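Local coordinates for putative polysaccharide biosynthesis protein with aminopeptidase-like domain (Clostridium acetobutylicum, PDB 3K9T) that binds one zinc ion per subunit and probably takes part in the biosynthesis of modified polysaccharides, with no peptidase activity expected despite its aminopeptidase-like domain, at residues 121-126 and 141-146; 389-394 and 412-417; 393-398 and 406-411. One frame throughout, in Å; residues are numbered along the deposited sequence.

Interaction 1 of 3, residues 121-126 and 141-146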
loop_
_atom_site.group_PDB
_atom_site.type_symbol
_atom_site.label_atom_id
_atom_site.label_comp_id
_atom_site.label_asym_id
_atom_site.label_seq_id
_atom_site.Cartn_x
_atom_site.Cartn_y
_atom_site.Cartn_z
ATOM N N GLY A 121 21.118 16.113 -35.109
ATOM C CA GLY A 121 20.237 16.884 -34.260
ATOM C C GLY A 121 20.913 17.903 -33.353
ATOM O O GLY A 121 20.233 18.730 -32.745
ATOM N N ASN A 122 22.238 17.830 -33.219
ATOM C CA ASN A 122 23.004 18.751 -32.358
ATOM C C ASN A 122 24.282 18.995 -33.095
ATOM O O ASN A 122 25.317 18.400 -32.802
ATOM C CB ASN A 122 23.280 18.152 -30.980
ATOM C CG ASN A 122 22.010 17.973 -30.153
ATOM O OD1 ASN A 122 21.638 18.841 -29.359
ATOM N ND2 ASN A 122 21.331 16.855 -30.355
ATOM N N LYS A 123 24.185 19.892 -34.059
ATOM C CA LYS A 123 25.201 20.046 -35.087
ATOM C C LYS A 123 26.578 20.477 -34.615
ATOM O O LYS A 123 27.518 20.550 -35.393
ATOM C CB LYS A 123 24.670 20.982 -36.187
ATOM C CG LYS A 123 23.421 20.430 -36.912
ATOM C CD LYS A 123 23.298 20.992 -38.320
ATOM C CE LYS A 123 22.924 22.451 -38.286
ATOM N NZ LYS A 123 23.527 23.212 -39.404
ATOM N N ASP A 124 26.681 20.706 -33.320
ATOM C CA ASP A 124 27.888 21.158 -32.662
ATOM C C ASP A 124 28.501 20.109 -31.697
ATOM O O ASP A 124 29.437 20.423 -30.969
ATOM C CB ASP A 124 27.519 22.399 -31.862
ATOM C CG ASP A 124 26.294 22.155 -30.875
ATOM O OD1 ASP A 124 25.340 21.351 -31.169
ATOM O OD2 ASP A 124 26.286 22.817 -29.798
ATOM N N ARG A 125 27.981 18.884 -31.674
ATOM C CA ARG A 125 28.465 17.888 -30.719
ATOM C C ARG A 125 29.285 16.816 -31.367
ATOM O O ARG A 125 29.028 16.436 -32.494
ATOM C CB ARG A 125 27.283 17.255 -29.973
ATOM C CG ARG A 125 26.574 18.271 -29.066
ATOM C CD ARG A 125 25.486 17.664 -28.280
ATOM N NE ARG A 125 24.711 18.658 -27.527
ATOM C CZ ARG A 125 23.606 18.368 -26.839
ATOM N NH1 ARG A 125 23.164 17.121 -26.802
ATOM N NH2 ARG A 125 22.936 19.317 -26.182
ATOM N N ILE A 126 30.301 16.341 -30.649
ATOM C CA ILE A 126 31.097 15.211 -31.110
ATOM C C ILE A 126 30.526 13.972 -30.413
ATOM O O ILE A 126 30.429 13.916 -29.200
ATOM C CB ILE A 126 32.593 15.385 -30.808
ATOM C CG1 ILE A 126 33.113 16.710 -31.393
ATOM C CG2 ILE A 126 33.402 14.185 -31.372
ATOM C CD1 ILE A 126 34.501 17.161 -30.832
ATOM N N LEU A 141 32.935 13.662 -35.382
ATOM C CA LEU A 141 33.088 15.120 -35.597
ATOM C C LEU A 141 31.739 15.826 -35.538
ATOM O O LEU A 141 30.681 15.169 -35.554
ATOM C CB LEU A 141 33.754 15.439 -36.933
ATOM C CG LEU A 141 33.011 15.105 -38.219
ATOM C CD1 LEU A 141 33.699 15.819 -39.357
ATOM C CD2 LEU A 141 32.924 13.584 -38.446
ATOM N N THR A 142 31.758 17.160 -35.459
ATOM C CA THR A 142 30.486 17.854 -35.418
ATOM C C THR A 142 29.897 17.800 -36.807
ATOM O O THR A 142 30.632 17.736 -37.811
ATOM C CB THR A 142 30.550 19.326 -34.913
ATOM O OG1 THR A 142 31.185 20.191 -35.892
ATOM C CG2 THR A 142 31.209 19.389 -33.497
ATOM N N GLN A 143 28.572 17.760 -36.846
ATOM C CA GLN A 143 27.856 17.862 -38.099
ATOM C C GLN A 143 28.279 19.136 -38.819
ATOM O O GLN A 143 28.504 19.103 -40.006
ATOM C CB GLN A 143 26.337 17.903 -37.851
ATOM C CG GLN A 143 25.485 17.866 -39.113
ATOM C CD GLN A 143 25.660 16.565 -39.859
ATOM O OE1 GLN A 143 25.505 15.459 -39.290
ATOM N NE2 GLN A 143 26.005 16.680 -41.136
ATOM N N ASN A 144 28.403 20.253 -38.100
ATOM C CA ASN A 144 28.737 21.523 -38.741
ATOM C C ASN A 144 30.085 21.427 -39.465
ATOM O O ASN A 144 30.232 21.953 -40.588
ATOM C CB ASN A 144 28.726 22.706 -37.750
ATOM C CG ASN A 144 27.316 23.116 -37.314
ATOM O OD1 ASN A 144 26.342 22.959 -38.068
ATOM N ND2 ASN A 144 27.201 23.661 -36.085
ATOM N N LYS A 145 31.049 20.748 -38.835
ATOM C CA LYS A 145 32.390 20.575 -39.417
ATOM C C LYS A 145 32.338 19.561 -40.549
ATOM O O LYS A 145 33.023 19.719 -41.556
ATOM C CB LYS A 145 33.429 20.164 -38.360
ATOM C CG LYS A 145 34.739 19.608 -38.943
ATOM N N PHE A 146 31.536 18.515 -40.381
ATOM C CA PHE A 146 31.286 17.564 -41.458
ATOM C C PHE A 146 30.753 18.271 -42.696
ATOM O O PHE A 146 31.254 18.071 -43.788
ATOM C CB PHE A 146 30.264 16.520 -41.028
ATOM C CG PHE A 146 30.006 15.479 -42.060
ATOM C CD1 PHE A 146 29.057 15.689 -43.052
ATOM C CD2 PHE A 146 30.712 14.285 -42.047
ATOM C CE1 PHE A 146 28.816 14.724 -44.011
ATOM C CE2 PHE A 146 30.478 13.314 -43.009
ATOM C CZ PHE A 146 29.529 13.533 -43.992
HETATM O O HOH W 1 27.093 16.812 -34.610
#
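A loop-to-helix-start contact in the insert domain sets the turn carrying Lys-123 and Asp-124 against the first residues of helix 143-147, with Thr-142, Gln-143 and Asn-144 as its main partners. The two chain pieces run nearly antiparallel, their end-to-end directions 164° apart. Lys-123 O accepts from Asn-144 N at 2.9 Å in the plane of the carbonyl, so the turn meets an amide at the N-terminal end of the helix, where no preceding helical turn supplies an acceptor. A second bond between the same two residues joins the side chains: Lys-123 NZ gives to Asn-144 OD1 at 3.1 Å, nearly along the C=O axis. The lysine chain crosses the Asn-144 side chain at about a right angle; a bend at chi3 (-71°) turns CE toward Asn-144 and a further bend at chi4 sets NZ at the oxygen, while CG and CD lie against Gln-143 CG.

Two small motifs frame the pairing. A type I beta turn from Asn-122 to Arg-125 presents the Lys-123 carbonyl, and Thr-142 is the N-cap of the helix, its OG1 accepting from Lys-145 N at 3.0 Å. With OG1 turned to the helix, Thr-142 CG2 faces the turn, 3.3 Å from Asp-124 O and 3.9 Å from Ile-126 CG1.

Next to them, a water takes the N-H of Gln-143 and lies within hydrogen-bonding distance of Arg-125 O, bridging the segments; Arg-125 O also receives a CA-H...O contact from Thr-142. Beyond the turn, the Arg-125 guanidinium forms a salt bridge with Asp-322 and Ile-126 N bonds to Ser-327 OG, linking the insert to the loop that carries the zinc ligand His-325. The Arg-125 side chain is about 14 Å from the zinc ion.

Interaction 2 of 3, residues 389-394 and 412-417; sequences EFAMFW and SGMEFR
In the C-terminal permutated winged helix-turn-helix domain, helix 389-398 is faced by the turn that joins helices 405-412 and 416-428, with Trp-394, Ala-391 and Phe-390 meeting Ser-412 and Met-414. No hydrogen bond crosses the contact. Ser-412 lays its CB over one face of the Trp-394 indole, 3.4 Å from the centroid of the five-membered ring and 12° off the normal, a CH-pi contact. Its OG sits between the backbone N and the carbonyl carbon (chi1 71°), from where it accepts from Met-414 N at 3.0 Å in an ST turn; its own proton can go to Ile-408 O, with Ala-409 O also in reach. The hydroxyl is thus held by its own helix and turn while the methylene serves the indole.

Gly-413, with positive phi, carries the chain out of the helix and on to Met-414, a selenomethionine whose CB is directed toward helix 389-398 and whose chain is extended beyond CG. Its SE touches Ala-391 CB at 4.0 Å and lies obliquely to the five-membered ring of Trp-394, 5.1 Å from the centroid, a Met-aromatic contact. The second subunit also reaches this contact: its Trp-295 packs on Met-414, stacks edge-to-face with Phe-390 and sets its ring nearly perpendicular to that of Trp-394. At the tip of the selenomethionine, CE approaches the edge of the indole, near its plane, at 4.1 Å from Trp-394 CD1, and comes to 3.4 Å from Phe-390 CB.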
loop_
_atom_site.group_PDB
_atom_site.type_symbol
_atom_site.label_atom_id
_atom_site.label_comp_id
_atom_site.label_asym_id
_atom_site.label_seq_id
_atom_site.Cartn_x
_atom_site.Cartn_y
_atom_site.Cartn_z
ATOM N N GLU A 389 12.545 17.065 23.301
ATOM C CA GLU A 389 11.835 16.026 24.040
ATOM C C GLU A 389 11.000 15.067 23.192
ATOM O O GLU A 389 10.840 13.902 23.549
ATOM C CB GLU A 389 11.000 16.660 25.140
ATOM C CG GLU A 389 10.218 17.898 24.717
ATOM C CD GLU A 389 8.923 18.028 25.488
ATOM O OE1 GLU A 389 8.882 17.549 26.641
ATOM O OE2 GLU A 389 7.942 18.582 24.942
ATOM N N PHE A 390 10.507 15.527 22.054
ATOM C CA PHE A 390 9.708 14.670 21.174
ATOM C C PHE A 390 10.549 13.549 20.596
ATOM O O PHE A 390 10.157 12.402 20.668
ATOM C CB PHE A 390 9.063 15.485 20.063
ATOM C CG PHE A 390 8.238 16.595 20.582
ATOM C CD1 PHE A 390 6.966 16.339 21.061
ATOM C CD2 PHE A 390 8.766 17.885 20.686
ATOM C CE1 PHE A 390 6.195 17.368 21.587
ATOM C CE2 PHE A 390 8.015 18.918 21.212
ATOM C CZ PHE A 390 6.720 18.659 21.665
ATOM N N ALA A 391 11.710 13.873 20.042
ATOM C CA ALA A 391 12.618 12.836 19.582
ATOM C C ALA A 391 12.921 11.828 20.732
ATOM O O ALA A 391 12.965 10.594 20.543
ATOM C CB ALA A 391 13.949 13.468 19.060
HETATM N N MSE A 392 13.151 12.340 21.927
HETATM C CA MSE A 392 13.554 11.437 23.017
HETATM C C MSE A 392 12.467 10.438 23.318
HETATM O O MSE A 392 12.762 9.246 23.488
HETATM C CB MSE A 392 13.933 12.207 24.280
HETATM C CG MSE A 392 15.230 12.926 24.112
HETATM SE SE MSE A 392 15.979 13.590 25.752
HETATM C CE MSE A 392 14.447 13.805 26.949
ATOM N N PHE A 393 11.215 10.923 23.375
ATOM C CA PHE A 393 10.062 10.070 23.673
ATOM C C PHE A 393 9.875 8.957 22.646
ATOM O O PHE A 393 9.468 7.852 23.006
ATOM C CB PHE A 393 8.774 10.879 23.793
ATOM C CG PHE A 393 8.695 11.727 25.035
ATOM C CD1 PHE A 393 8.868 11.165 26.294
ATOM C CD2 PHE A 393 8.361 13.083 24.945
ATOM C CE1 PHE A 393 8.763 11.949 27.442
ATOM C CE2 PHE A 393 8.271 13.873 26.081
ATOM C CZ PHE A 393 8.458 13.298 27.335
ATOM N N TRP A 394 10.143 9.255 21.374
ATOM C CA TRP A 394 10.150 8.222 20.330
ATOM C C TRP A 394 11.218 7.165 20.552
ATOM O O TRP A 394 10.929 5.969 20.422
ATOM C CB TRP A 394 10.386 8.814 18.954
ATOM C CG TRP A 394 9.151 9.241 18.252
ATOM C CD1 TRP A 394 8.824 10.499 17.881
ATOM C CD2 TRP A 394 8.075 8.409 17.856
ATOM N NE1 TRP A 394 7.613 10.508 17.262
ATOM C CE2 TRP A 394 7.128 9.234 17.219
ATOM C CE3 TRP A 394 7.807 7.042 17.987
ATOM C CZ2 TRP A 394 5.941 8.740 16.675
ATOM C CZ3 TRP A 394 6.616 6.544 17.467
ATOM C CH2 TRP A 394 5.690 7.390 16.824
ATOM N N SER A 412 8.672 8.013 13.141
ATOM C CA SER A 412 8.429 9.358 13.675
ATOM C C SER A 412 8.290 10.429 12.586
ATOM O O SER A 412 7.838 11.544 12.842
ATOM C CB SER A 412 9.582 9.769 14.637
ATOM O OG SER A 412 10.814 10.045 13.967
ATOM N N GLY A 413 8.741 10.134 11.379
ATOM C CA GLY A 413 8.774 11.160 10.358
ATOM C C GLY A 413 9.838 12.205 10.629
ATOM O O GLY A 413 9.878 13.259 9.974
HETATM N N MSE A 414 10.724 11.934 11.578
HETATM C CA MSE A 414 11.721 12.930 11.919
HETATM C C MSE A 414 13.018 12.636 11.189
HETATM O O MSE A 414 13.286 11.513 10.762
HETATM C CB MSE A 414 11.950 13.020 13.434
HETATM C CG MSE A 414 10.729 13.409 14.254
HETATM SE SE MSE A 414 11.172 13.364 16.116
HETATM C CE MSE A 414 9.741 14.343 16.904
ATOM N N GLU A 415 13.808 13.685 11.054
ATOM C CA GLU A 415 15.124 13.610 10.498
ATOM C C GLU A 415 16.069 12.723 11.343
ATOM O O GLU A 415 16.012 12.695 12.568
ATOM C CB GLU A 415 15.659 15.027 10.381
ATOM C CG GLU A 415 16.805 15.149 9.441
ATOM C CD GLU A 415 18.072 15.292 10.161
ATOM O OE1 GLU A 415 18.097 16.202 11.015
ATOM O OE2 GLU A 415 19.017 14.523 9.863
ATOM N N PHE A 416 16.957 12.017 10.662
ATOM C CA PHE A 416 17.791 11.034 11.312
ATOM C C PHE A 416 18.672 11.616 12.414
ATOM O O PHE A 416 18.702 11.082 13.513
ATOM C CB PHE A 416 18.641 10.262 10.293
ATOM C CG PHE A 416 19.539 9.208 10.943
ATOM C CD1 PHE A 416 19.060 7.961 11.255
ATOM C CD2 PHE A 416 20.845 9.503 11.280
ATOM C CE1 PHE A 416 19.875 7.032 11.861
ATOM C CE2 PHE A 416 21.660 8.585 11.895
ATOM C CZ PHE A 416 21.183 7.360 12.195
ATOM N N ARG A 417 19.389 12.702 12.150
ATOM C CA ARG A 417 20.229 13.272 13.202
ATOM C C ARG A 417 19.472 13.665 14.468
ATOM O O ARG A 417 20.009 13.593 15.553
ATOM C CB ARG A 417 21.027 14.446 12.692
ATOM C CG ARG A 417 22.083 14.051 11.688
ATOM C CD ARG A 417 23.262 14.948 11.803
ATOM N NE ARG A 417 24.231 14.728 10.740
ATOM C CZ ARG A 417 25.538 14.957 10.862
ATOM N NH1 ARG A 417 26.053 15.386 12.020
ATOM N NH2 ARG A 417 26.336 14.745 9.819
#

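Interaction 3 of 3, residues 393-398 and 406-411; sequences FWVLNM and LDIAYK
Met-398, a selenomethionine on the last turn of helix 389-398, reaches across to Ile-408 and Lys-411 of helix 405-412. Its CB rests on the isoleucine, 3.7 Å from Ile-408 CG1 and 4.1 Å from Ile-408 CD1. CG lies anti to the carbonyl carbon (chi1 -72°), and the chain then runs on to SE, which touches Lys-411 CB at 3.8 Å and also lies near Ile-408 CG1 (4.0 Å). A bend at chi3 (75°) places CE, the tip, 3.8 Å from Lys-411 CB, with Lys-411 CE and the backbone oxygen of Asp-407 also close by. Met-398 therefore meets the aliphatic part of the lysine, whose own chain bends at chi2 and chi3.

The pair belongs to the permutated winged helix-turn-helix domain, where helices 389-398 and 405-412 are joined by a short connection containing strand 403-404. Their axes pass 10.0 Å apart at 119°. Ile-408 sits where the backbones come nearest, beside Val-395: its CG2 reaches back to Trp-394 CB at 3.8 Å and more loosely to Val-395 CG2, while CG1 serves Met-398. Val-395 and Ala-409 also pack on Ile-419 of helix 416-428, which brings the third helix against both partners. Pro-294 of the second subunit packs on Phe-393 and Trp-394. The six-membered part of the Trp-394 indole approaches Lys-411 obliquely, its CZ3 4.1 Å from Lys-411 CG, the two side chains crossing at about a right angle.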
loop_
_atom_site.group_PDB
_atom_site.type_symbol
_atom_site.label_atom_id
_atom_site.label_comp_id
_atom_site.label_asym_id
_atom_site.label_seq_id
_atom_site.Cartn_x
_atom_site.Cartn_y
_atom_site.Cartn_z
ATOM N N PHE A 393 11.215 10.923 23.375
ATOM C CA PHE A 393 10.062 10.070 23.673
ATOM C C PHE A 393 9.875 8.957 22.646
ATOM O O PHE A 393 9.468 7.852 23.006
ATOM C CB PHE A 393 8.774 10.879 23.793
ATOM C CG PHE A 393 8.695 11.727 25.035
ATOM C CD1 PHE A 393 8.868 11.165 26.294
ATOM C CD2 PHE A 393 8.361 13.083 24.945
ATOM C CE1 PHE A 393 8.763 11.949 27.442
ATOM C CE2 PHE A 393 8.271 13.873 26.081
ATOM C CZ PHE A 393 8.458 13.298 27.335
ATOM N N TRP A 394 10.143 9.255 21.374
ATOM C CA TRP A 394 10.150 8.222 20.330
ATOM C C TRP A 394 11.218 7.165 20.552
ATOM O O TRP A 394 10.929 5.969 20.422
ATOM C CB TRP A 394 10.386 8.814 18.954
ATOM C CG TRP A 394 9.151 9.241 18.252
ATOM C CD1 TRP A 394 8.824 10.499 17.881
ATOM C CD2 TRP A 394 8.075 8.409 17.856
ATOM N NE1 TRP A 394 7.613 10.508 17.262
ATOM C CE2 TRP A 394 7.128 9.234 17.219
ATOM C CE3 TRP A 394 7.807 7.042 17.987
ATOM C CZ2 TRP A 394 5.941 8.740 16.675
ATOM C CZ3 TRP A 394 6.616 6.544 17.467
ATOM C CH2 TRP A 394 5.690 7.390 16.824
ATOM N N VAL A 395 12.445 7.606 20.859
ATOM C CA VAL A 395 13.545 6.687 21.094
ATOM C C VAL A 395 13.251 5.771 22.283
ATOM O O VAL A 395 13.463 4.564 22.217
ATOM C CB VAL A 395 14.867 7.406 21.307
ATOM C CG1 VAL A 395 15.899 6.426 21.802
ATOM C CG2 VAL A 395 15.333 8.035 20.015
ATOM N N LEU A 396 12.720 6.335 23.356
ATOM C CA LEU A 396 12.380 5.524 24.525
ATOM C C LEU A 396 11.268 4.557 24.192
ATOM O O LEU A 396 11.297 3.388 24.591
ATOM C CB LEU A 396 11.962 6.401 25.707
ATOM C CG LEU A 396 13.110 7.217 26.331
ATOM C CD1 LEU A 396 12.598 8.380 27.140
ATOM C CD2 LEU A 396 13.954 6.289 27.200
ATOM N N ASN A 397 10.307 5.038 23.424
ATOM C CA ASN A 397 9.113 4.285 23.197
ATOM C C ASN A 397 9.348 3.111 22.271
ATOM O O ASN A 397 8.828 2.015 22.503
ATOM C CB ASN A 397 7.998 5.194 22.698
ATOM C CG ASN A 397 6.781 4.423 22.317
ATOM O OD1 ASN A 397 6.698 3.960 21.191
ATOM N ND2 ASN A 397 5.836 4.248 23.254
HETATM N N MSE A 398 10.161 3.325 21.251
HETATM C CA MSE A 398 10.421 2.271 20.278
HETATM C C MSE A 398 11.686 1.438 20.513
HETATM O O MSE A 398 11.907 0.502 19.777
HETATM C CB MSE A 398 10.470 2.866 18.880
HETATM C CG MSE A 398 9.089 3.300 18.377
HETATM SE SE MSE A 398 9.230 4.115 16.639
HETATM C CE MSE A 398 9.525 2.479 15.587
ATOM N N LEU A 406 17.098 4.313 12.484
ATOM C CA LEU A 406 16.539 4.585 11.162
ATOM C C LEU A 406 15.056 4.212 11.186
ATOM O O LEU A 406 14.200 4.921 10.622
ATOM C CB LEU A 406 17.298 3.805 10.075
ATOM C CG LEU A 406 17.013 4.134 8.603
ATOM C CD1 LEU A 406 17.294 5.572 8.311
ATOM C CD2 LEU A 406 17.763 3.174 7.623
ATOM N N ASP A 407 14.754 3.127 11.884
ATOM C CA ASP A 407 13.357 2.706 12.052
ATOM C C ASP A 407 12.543 3.767 12.768
ATOM O O ASP A 407 11.405 4.070 12.390
ATOM C CB ASP A 407 13.272 1.390 12.831
ATOM C CG ASP A 407 13.750 0.178 12.022
ATOM O OD1 ASP A 407 13.754 0.203 10.760
ATOM O OD2 ASP A 407 14.105 -0.825 12.674
ATOM N N ILE A 408 13.146 4.346 13.794
ATOM C CA ILE A 408 12.477 5.328 14.628
ATOM C C ILE A 408 12.349 6.621 13.805
ATOM O O ILE A 408 11.282 7.260 13.787
ATOM C CB ILE A 408 13.229 5.478 15.996
ATOM C CG1 ILE A 408 13.238 4.137 16.758
ATOM C CG2 ILE A 408 12.606 6.541 16.889
ATOM C CD1 ILE A 408 14.305 4.058 17.860
ATOM N N ALA A 409 13.401 6.972 13.074
ATOM C CA ALA A 409 13.362 8.174 12.253
ATOM C C ALA A 409 12.239 8.037 11.236
ATOM O O ALA A 409 11.468 8.971 11.035
ATOM C CB ALA A 409 14.676 8.410 11.569
ATOM N N TYR A 410 12.139 6.872 10.604
ATOM C CA TYR A 410 11.054 6.631 9.640
ATOM C C TYR A 410 9.674 6.703 10.279
ATOM O O TYR A 410 8.852 7.488 9.822
ATOM C CB TYR A 410 11.197 5.305 8.889
ATOM C CG TYR A 410 11.885 5.453 7.546
ATOM C CD1 TYR A 410 11.184 5.842 6.416
ATOM C CD2 TYR A 410 13.234 5.187 7.408
ATOM C CE1 TYR A 410 11.830 5.982 5.180
ATOM C CE2 TYR A 410 13.872 5.297 6.200
ATOM C CZ TYR A 410 13.189 5.713 5.092
ATOM O OH TYR A 410 13.881 5.812 3.899
ATOM N N LYS A 411 9.416 5.912 11.325
ATOM C CA LYS A 411 8.085 5.923 12.001
ATOM C C LYS A 411 7.715 7.320 12.542
ATOM O O LYS A 411 6.584 7.758 12.402
ATOM C CB LYS A 411 8.008 4.872 13.120
ATOM C CG LYS A 411 6.643 4.753 13.796
ATOM C CD LYS A 411 5.812 3.564 13.293
ATOM C CE LYS A 411 5.851 2.407 14.282
ATOM N NZ LYS A 411 5.229 1.172 13.739
#

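Overall arrangement
From the N terminus, interaction 1 comes first and closes a short loop within the insert domain, bringing the turn after strand 116-117 back to the start of helix 143-147. The chain then completes the aminopeptidase-like domain before reaching the C-terminal permutated winged helix-turn-helix. There interactions 2 and 3 leave from the same helix, 389-398, and both use Trp-394. Interaction 3 closes the shorter loop, onto helix 405-412, and nests inside interaction 2, which closes onto the following turn; their centres lie about 6 Å apart. Centre to centre, interaction 1 lies about 55 Å from interaction 2 and 56 Å from interaction 3, across the chain's centre. The two C-terminal contacts border the second subunit of the trimer.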